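Local coordinates for Tat-secreted protein Rv2525c (PDB 4PMQ) that may act as a peptidoglycan hydrolase with glycosidase activity and, in vitro, cleaves p-nitrophenyl esters, preferring the butyrate, at residues A142-I147 and W164-G169; S157-H162 and A174-Q179. All coordinates share one frame; numbering follows the deposited sequence. Where two conformers were deposited one is given.

Overall arrangement
Both contacts belong to the glycoside hydrolase-like domain, which is of the TIM-barrel clan, and their centres lie about 10 Å apart on the same side of the chain's centre. Their segments alternate along the chain: 142-147, 157-162, 164-169, 174-179. Contact 2 pairs strand 158-161 with strand 177-181 in the curved sheet. Contact 1 lies further out, about 15 Å from the chain's centre, where the start of helix 144-153 meets the loop that joins those two strands. A142 ends strand 138-142, the other neighbour of strand 158-161, and its backbone probably hydrogen-bonds to W160 and H162. N143 and S144, just after it, hold the loop at the C-terminal ends of strands 138-142 and 158-161.

Contact 1 of 2, residues A142-I147 and W164-G169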
ATOM      1  N   ALA A 142       5.950   0.242   5.186  1.00  5.04           N
ATOM      2  CA  ALA A 142       6.690  -0.258   6.351  1.00  4.88           C
ATOM      3  C   ALA A 142       6.975   0.898   7.284  1.00  7.66           C
ATOM      4  O   ALA A 142       6.808   2.055   6.855  1.00  6.37           O
ATOM      5  CB  ALA A 142       8.011  -0.885   5.889  1.00  4.77           C
ATOM      6  N   ASN A 143       7.512   0.612   8.502  1.00  6.01           N
ATOM      7  CA  ASN A 143       7.910   1.720   9.385  1.00  5.50           C
ATOM      8  C   ASN A 143       9.237   2.335   8.836  1.00  7.49           C
ATOM      9  O   ASN A 143       9.828   1.818   7.854  1.00  6.89           O
ATOM     10  CB  ASN A 143       8.049   1.256  10.829  1.00  6.92           C
ATOM     11  CG  ASN A 143       9.113   0.201  11.032  1.00  9.51           C
ATOM     12  OD1 ASN A 143      10.170   0.196  10.370  1.00  7.97           O
ATOM     13  ND2 ASN A 143       8.934  -0.647  12.036  1.00  8.74           N
ATOM     14  N   SER A 144       9.659   3.468   9.406  1.00  6.56           N
ATOM     15  CA  SER A 144      10.824   4.184   8.885  1.00  6.14           C
ATOM     16  C   SER A 144      12.130   3.409   9.042  1.00  7.87           C
ATOM     17  O   SER A 144      13.019   3.585   8.201  1.00  7.31           O
ATOM     18  CB  SER A 144      10.934   5.565   9.522  1.00  6.63           C
ATOM     19  OG  SER A 144      11.155   5.460  10.907  1.00  7.50           O
ATOM     20  N   LYS A 145      12.234   2.550  10.083  1.00  5.37           N
ATOM     21  CA  LYS A 145      13.414   1.703  10.292  0.50  5.66           C
ATOM     22  C   LYS A 145      13.559   0.700   9.138  1.00  8.70           C
ATOM     23  O   LYS A 145      14.669   0.484   8.618  1.00  8.92           O
ATOM     24  CB  LYS A 145      13.299   0.960  11.630  0.50  8.68           C
ATOM     25  CG  LYS A 145      14.548   0.144  11.964  0.50 23.65           C
ATOM     26  CD  LYS A 145      14.525  -0.383  13.395  0.50 36.03           C
ATOM     27  CE  LYS A 145      15.898  -0.736  13.931  0.50 46.10           C
ATOM     28  NZ  LYS A 145      16.901   0.359  13.775  0.50 49.05           N
ATOM     29  N   THR A 146      12.445   0.077   8.763  1.00  5.65           N
ATOM     30  CA  THR A 146      12.405  -0.932   7.699  1.00  4.71           C
ATOM     31  C   THR A 146      12.647  -0.259   6.337  1.00  7.45           C
ATOM     32  O   THR A 146      13.359  -0.811   5.480  1.00  7.17           O
ATOM     33  CB  THR A 146      11.076  -1.720   7.776  1.00  5.24           C
ATOM     34  OG1 THR A 146      10.980  -2.341   9.070  1.00  6.36           O
ATOM     35  CG2 THR A 146      11.009  -2.837   6.706  1.00  7.95           C
ATOM     36  N   ILE A 147      12.064   0.935   6.145  1.00  4.79           N
ATOM     37  CA  ILE A 147      12.304   1.709   4.934  1.00  4.37           C
ATOM     38  C   ILE A 147      13.807   1.977   4.828  1.00  8.78           C
ATOM     39  O   ILE A 147      14.392   1.760   3.765  1.00  6.99           O
ATOM     40  CB  ILE A 147      11.480   3.017   4.919  1.00  5.68           C
ATOM     41  CG1 ILE A 147       9.988   2.702   4.632  1.00  5.62           C
ATOM     42  CG2 ILE A 147      12.034   4.005   3.879  1.00  6.99           C
ATOM     43  CD1 ILE A 147       9.089   3.911   4.931  1.00  8.36           C
ATOM     44  N   TRP A 164       4.302   2.365  13.218  1.00  8.15           N
ATOM     45  CA  TRP A 164       4.509   1.321  14.210  1.00  9.60           C
ATOM     46  C   TRP A 164       5.976   0.935  14.179  1.00 11.59           C
ATOM     47  O   TRP A 164       6.375   0.112  13.345  1.00 11.46           O
ATOM     48  CB  TRP A 164       3.581   0.136  13.911  1.00  9.20           C
ATOM     49  CG  TRP A 164       3.735  -1.009  14.875  1.00 11.10           C
ATOM     50  CD1 TRP A 164       4.299  -0.975  16.123  1.00 13.86           C
ATOM     51  CD2 TRP A 164       3.288  -2.355  14.674  1.00 11.84           C
ATOM     52  NE1 TRP A 164       4.282  -2.235  16.684  1.00 13.89           N
ATOM     53  CE2 TRP A 164       3.600  -3.083  15.846  1.00 15.13           C
ATOM     54  CE3 TRP A 164       2.608  -3.010  13.631  1.00 13.24           C
ATOM     55  CZ2 TRP A 164       3.330  -4.457  15.965  1.00 14.92           C
ATOM     56  CZ3 TRP A 164       2.278  -4.348  13.787  1.00 14.74           C
ATOM     57  CH2 TRP A 164       2.643  -5.057  14.941  1.00 15.25           C
ATOM     58  N   GLY A 165       6.765   1.577  15.037  1.00  7.72           N
ATOM     59  CA  GLY A 165       8.206   1.335  15.061  1.00  9.53           C
ATOM     60  C   GLY A 165       8.984   2.450  14.391  1.00 13.60           C
ATOM     61  O   GLY A 165      10.170   2.279  14.071  1.00 11.73           O
ATOM     62  N   SER A 166       8.301   3.595  14.138  1.00  8.47           N
ATOM     63  CA  SER A 166       8.964   4.804  13.626  1.00  6.89           C
ATOM     64  C   SER A 166       9.120   5.797  14.797  1.00  9.04           C
ATOM     65  O   SER A 166       8.242   5.838  15.668  1.00  9.61           O
ATOM     66  CB  SER A 166       8.145   5.441  12.504  1.00  8.81           C
ATOM     67  OG  SER A 166       8.042   4.564  11.381  1.00  9.63           O
ATOM     68  N   PRO A 167      10.202   6.602  14.828  1.00  7.66           N
ATOM     69  CA  PRO A 167      10.355   7.607  15.915  1.00  8.18           C
ATOM     70  C   PRO A 167       9.197   8.604  15.921  1.00 11.70           C
ATOM     71  O   PRO A 167       8.692   8.939  14.854  1.00  9.87           O
ATOM     72  CB  PRO A 167      11.675   8.307  15.551  1.00 10.05           C
ATOM     73  CG  PRO A 167      12.433   7.292  14.730  1.00 13.97           C
ATOM     74  CD  PRO A 167      11.349   6.652  13.899  1.00  9.10           C
ATOM     75  N   LYS A 168       8.743   9.053  17.102  1.00 12.21           N
ATOM     76  CA  LYS A 168       7.611   9.993  17.181  1.00 12.72           C
ATOM     77  C   LYS A 168       7.899  11.254  16.367  1.00 14.48           C
ATOM     78  O   LYS A 168       9.010  11.786  16.430  1.00 15.09           O
ATOM     79  CB  LYS A 168       7.314  10.371  18.650  1.00 16.99           C
ATOM     80  N   GLY A 169       6.904  11.692  15.593  1.00 12.59           N
ATOM     81  CA  GLY A 169       6.963  12.916  14.796  1.00 11.85           C
ATOM     82  C   GLY A 169       7.895  12.900  13.605  1.00 13.24           C
ATOM     83  O   GLY A 169       8.081  13.939  12.955  1.00 12.79           O
TER
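The N-terminus of helix 144-153, where it follows strand 138-142, is where N143 and S144 meet the loop W164-G169. The N143 side chain works in two directions. Its ND2 donates to W164 O at 3.0 Å, in the plane of that carbonyl and on one of its lone pairs, with the acceptor only 3° out of the amide plane of N143. At its other end OD1 takes T146 N at 2.8 Å, as an N-cap residue does, and T146 OG1 donates to the same oxygen from above the carbonyl plane. These bonds fix the amide's rotation, and chi1 of 62° sets CG between the backbone N and the carbonyl carbon.

This is the turn from a barrel strand into the following helix, and the first residue of that helix supplies the second bond: S144 N donates to S166 OG, 2.8 Å away, with an N-H...O angle of 168°. S166 OG stands anti to its own carbonyl carbon and is also hydrogen-bonded to H162 O, so one hydroxyl joins the helix start to H162, at the C-terminal side of strand 158-161. S144 OG comes up against the proline ring, 3.2 Å from P167 CD. G165 passes beside the amide, its CA 3.7 Å from N143 ND2.

Contact 2 of 2, residues S157-H162 and A174-Q179; sequences SYFWQH and AAHLHQ
F159, W160, Q161 and H176 bury most where strand 158-161 runs parallel to strand 177-181, at 21° between the short segments, one parallel step in the curled sheet of this TIM-barrel-clan domain. H176 comes just before the W160-L177 bridge and grips F159 twice: its ND1 accepts from F159 N at 3.0 Å, and its own N donates to F159 O at 2.8 Å. L177 N shares that oxygen at 3.3 Å. The H176 ring receives the edge of Y158, whose CD1 sits 3.8 Å above the ring centre in an edge-to-face pair. F159 turns its ring edge to A174 O, with CD2 at 3.9 Å.

W160 extends its indole across L177, W160 CD1 touching L177 CB at 3.5 Å. Past Q179 the indole reaches N195, which accepts from NE1. Beyond it the parallel ladder continues through Q161 N to L177 O and Q179 N to Q161 O. Q161 lies alongside H178, their planes 40° apart, while its amide bonds to H172 and Y170. On the far flank strand 158-161 pairs with strand 138-142; F159 packs against I147 and V151 of helix 144-153, and L177 and Q179 meet strand 190-197.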
ATOM      1  N   SER A 157      11.419   0.787  -4.801  1.00  6.86           N
ATOM      2  CA  SER A 157      11.580   2.103  -5.431  1.00  7.16           C
ATOM      3  C   SER A 157      10.672   3.148  -4.797  1.00  9.05           C
ATOM      4  O   SER A 157      10.923   4.342  -4.946  1.00  8.81           O
ATOM      5  CB  SER A 157      11.296   2.014  -6.934  1.00 10.40           C
ATOM      6  OG  SER A 157      12.343   1.291  -7.568  1.00  8.61           O
ATOM      7  N   TYR A 158       9.561   2.698  -4.176  1.00  5.70           N
ATOM      8  CA  TYR A 158       8.586   3.599  -3.541  1.00  4.99           C
ATOM      9  C   TYR A 158       8.427   3.194  -2.091  1.00  6.04           C
ATOM     10  O   TYR A 158       8.430   2.006  -1.756  1.00  6.50           O
ATOM     11  CB  TYR A 158       7.234   3.555  -4.253  1.00  4.76           C
ATOM     12  CG  TYR A 158       7.246   4.188  -5.630  1.00  5.09           C
ATOM     13  CD1 TYR A 158       6.921   5.528  -5.796  1.00  5.60           C
ATOM     14  CD2 TYR A 158       7.517   3.426  -6.774  1.00  5.74           C
ATOM     15  CE1 TYR A 158       6.915   6.126  -7.057  1.00  7.45           C
ATOM     16  CE2 TYR A 158       7.539   4.020  -8.045  1.00  6.57           C
ATOM     17  CZ  TYR A 158       7.208   5.368  -8.177  1.00  9.67           C
ATOM     18  OH  TYR A 158       7.157   6.005  -9.396  1.00  9.46           O
ATOM     19  N   PHE A 159       8.271   4.210  -1.209  1.00  5.15           N
ATOM     20  CA  PHE A 159       8.214   3.933   0.219  1.00  5.80           C
ATOM     21  C   PHE A 159       7.042   4.672   0.866  1.00  8.26           C
ATOM     22  O   PHE A 159       6.863   5.875   0.673  1.00  7.08           O
ATOM     23  CB  PHE A 159       9.564   4.342   0.847  1.00  6.22           C
ATOM     24  CG  PHE A 159      10.708   3.592   0.203  1.00  6.59           C
ATOM     25  CD1 PHE A 159      10.922   2.243   0.487  1.00  7.99           C
ATOM     26  CD2 PHE A 159      11.491   4.193  -0.780  1.00  9.12           C
ATOM     27  CE1 PHE A 159      11.926   1.523  -0.162  1.00  8.14           C
ATOM     28  CE2 PHE A 159      12.498   3.464  -1.440  1.00 11.69           C
ATOM     29  CZ  PHE A 159      12.698   2.131  -1.134  1.00  9.09           C
ATOM     30  N   TRP A 160       6.235   3.937   1.618  1.00  5.08           N
ATOM     31  CA  TRP A 160       5.059   4.477   2.293  1.00  5.43           C
ATOM     32  C   TRP A 160       5.223   4.180   3.761  1.00  8.38           C
ATOM     33  O   TRP A 160       5.216   3.012   4.159  1.00  7.26           O
ATOM     34  CB  TRP A 160       3.786   3.824   1.703  1.00  4.97           C
ATOM     35  CG  TRP A 160       2.497   4.147   2.401  1.00  5.91           C
ATOM     36  CD1 TRP A 160       2.243   5.187   3.250  1.00  8.95           C
ATOM     37  CD2 TRP A 160       1.266   3.424   2.265  1.00  5.92           C
ATOM     38  NE1 TRP A 160       0.927   5.151   3.664  1.00  8.60           N
ATOM     39  CE2 TRP A 160       0.304   4.076   3.073  1.00  9.05           C
ATOM     40  CE3 TRP A 160       0.873   2.304   1.511  1.00  6.63           C
ATOM     41  CZ2 TRP A 160      -0.997   3.586   3.234  1.00  8.30           C
ATOM     42  CZ3 TRP A 160      -0.413   1.812   1.677  1.00  7.16           C
ATOM     43  CH2 TRP A 160      -1.347   2.473   2.494  1.00  8.30           C
ATOM     44  N   GLN A 161       5.495   5.235   4.550  1.00  5.75           N
ATOM     45  CA  GLN A 161       5.800   5.037   5.955  1.00  4.98           C
ATOM     46  C   GLN A 161       4.584   4.831   6.829  1.00  7.15           C
ATOM     47  O   GLN A 161       3.637   5.632   6.752  1.00  6.83           O
ATOM     48  CB  GLN A 161       6.591   6.237   6.501  1.00  6.47           C
ATOM     49  CG  GLN A 161       6.974   6.064   7.983  1.00 10.25           C
ATOM     50  CD  GLN A 161       7.701   7.293   8.484  1.00 12.61           C
ATOM     51  OE1 GLN A 161       8.496   7.875   7.748  1.00  7.43           O
ATOM     52  NE2 GLN A 161       7.385   7.742   9.697  1.00  8.52           N
ATOM     53  N   HIS A 162       4.656   3.819   7.726  1.00  6.22           N
ATOM     54  CA  HIS A 162       3.678   3.666   8.825  1.00  6.33           C
ATOM     55  C   HIS A 162       4.420   3.968  10.130  1.00  9.22           C
ATOM     56  O   HIS A 162       5.651   3.966  10.157  1.00  7.51           O
ATOM     57  CB  HIS A 162       2.914   2.336   8.876  1.00  6.09           C
ATOM     58  CG  HIS A 162       3.706   1.104   9.186  1.00  8.38           C
ATOM     59  ND1 HIS A 162       4.209   0.854  10.468  1.00  9.73           N
ATOM     60  CD2 HIS A 162       3.927   0.015   8.413  1.00  9.05           C
ATOM     61  CE1 HIS A 162       4.726  -0.367  10.423  1.00  7.98           C
ATOM     62  NE2 HIS A 162       4.582  -0.915   9.212  1.00  8.17           N
ATOM     63  N   ALA A 174      13.219   9.533   2.557  1.00  9.82           N
ATOM     64  CA  ALA A 174      13.042   8.776   1.305  1.00 10.27           C
ATOM     65  C   ALA A 174      11.558   8.452   1.027  1.00 11.94           C
ATOM     66  O   ALA A 174      11.235   8.007  -0.079  1.00 10.71           O
ATOM     67  CB  ALA A 174      13.835   7.473   1.357  1.00 10.93           C
ATOM     68  N   ALA A 175      10.668   8.641   2.027  1.00  7.52           N
ATOM     69  CA  ALA A 175       9.259   8.237   1.855  1.00  7.37           C
ATOM     70  C   ALA A 175       8.513   9.118   0.849  1.00  9.96           C
ATOM     71  O   ALA A 175       8.718  10.342   0.785  1.00  9.19           O
ATOM     72  CB  ALA A 175       8.532   8.251   3.192  1.00  8.18           C
ATOM     73  N   HIS A 176       7.663   8.472   0.031  1.00  5.63           N
ATOM     74  CA  HIS A 176       6.804   9.118  -0.956  1.00  4.75           C
ATOM     75  C   HIS A 176       5.466   9.456  -0.321  1.00  7.92           C
ATOM     76  O   HIS A 176       4.838  10.445  -0.689  1.00  7.91           O
ATOM     77  CB  HIS A 176       6.594   8.167  -2.135  1.00  4.72           C
ATOM     78  CG  HIS A 176       7.879   7.857  -2.836  1.00  7.54           C
ATOM     79  ND1 HIS A 176       8.776   6.936  -2.321  1.00  8.45           N
ATOM     80  CD2 HIS A 176       8.437   8.462  -3.909  1.00  9.57           C
ATOM     81  CE1 HIS A 176       9.811   6.941  -3.145  1.00  8.62           C
ATOM     82  NE2 HIS A 176       9.660   7.859  -4.112  1.00  9.74           N
ATOM     83  N   LEU A 177       5.030   8.613   0.639  1.00  4.48           N
ATOM     84  CA  LEU A 177       3.761   8.708   1.345  1.00  4.89           C
ATOM     85  C   LEU A 177       3.989   8.463   2.810  1.00  6.78           C
ATOM     86  O   LEU A 177       4.896   7.702   3.146  1.00  5.37           O
ATOM     87  CB  LEU A 177       2.789   7.641   0.814  1.00  5.19           C
ATOM     88  CG  LEU A 177       2.536   7.687  -0.695  1.00  8.18           C
ATOM     89  CD1 LEU A 177       1.753   6.463  -1.189  1.00  7.35           C
ATOM     90  CD2 LEU A 177       1.813   8.972  -1.109  1.00  5.55           C
ATOM     91  N   HIS A 178       3.154   9.049   3.670  1.00  5.70           N
ATOM     92  CA  HIS A 178       3.268   8.812   5.125  1.00  5.74           C
ATOM     93  C   HIS A 178       1.878   8.647   5.755  1.00  8.66           C
ATOM     94  O   HIS A 178       1.059   9.547   5.672  1.00  9.36           O
ATOM     95  CB  HIS A 178       4.047   9.955   5.806  1.00  6.00           C
ATOM     96  CG  HIS A 178       4.230   9.842   7.287  1.00  8.43           C
ATOM     97  ND1 HIS A 178       4.585  10.942   8.034  1.00 10.27           N
ATOM     98  CD2 HIS A 178       4.179   8.756   8.105  1.00 10.98           C
ATOM     99  CE1 HIS A 178       4.697  10.518   9.287  1.00 10.96           C
ATOM    100  NE2 HIS A 178       4.435   9.216   9.390  1.00 11.10           N
ATOM    101  N   GLN A 179       1.630   7.500   6.383  1.00  6.21           N
ATOM    102  CA  GLN A 179       0.372   7.240   7.075  1.00  5.77           C
ATOM    103  C   GLN A 179       0.442   7.994   8.401  1.00  9.93           C
ATOM    104  O   GLN A 179       1.295   7.670   9.239  1.00 10.33           O
ATOM    105  CB  GLN A 179       0.185   5.739   7.262  1.00  7.24           C
ATOM    106  CG  GLN A 179      -1.246   5.381   7.670  1.00 11.54           C
ATOM    107  CD  GLN A 179      -1.375   3.890   7.717  1.00 16.22           C
ATOM    108  OE1 GLN A 179      -0.629   3.224   8.429  1.00  9.34           O
ATOM    109  NE2 GLN A 179      -2.354   3.334   6.992  1.00 11.07           N
TER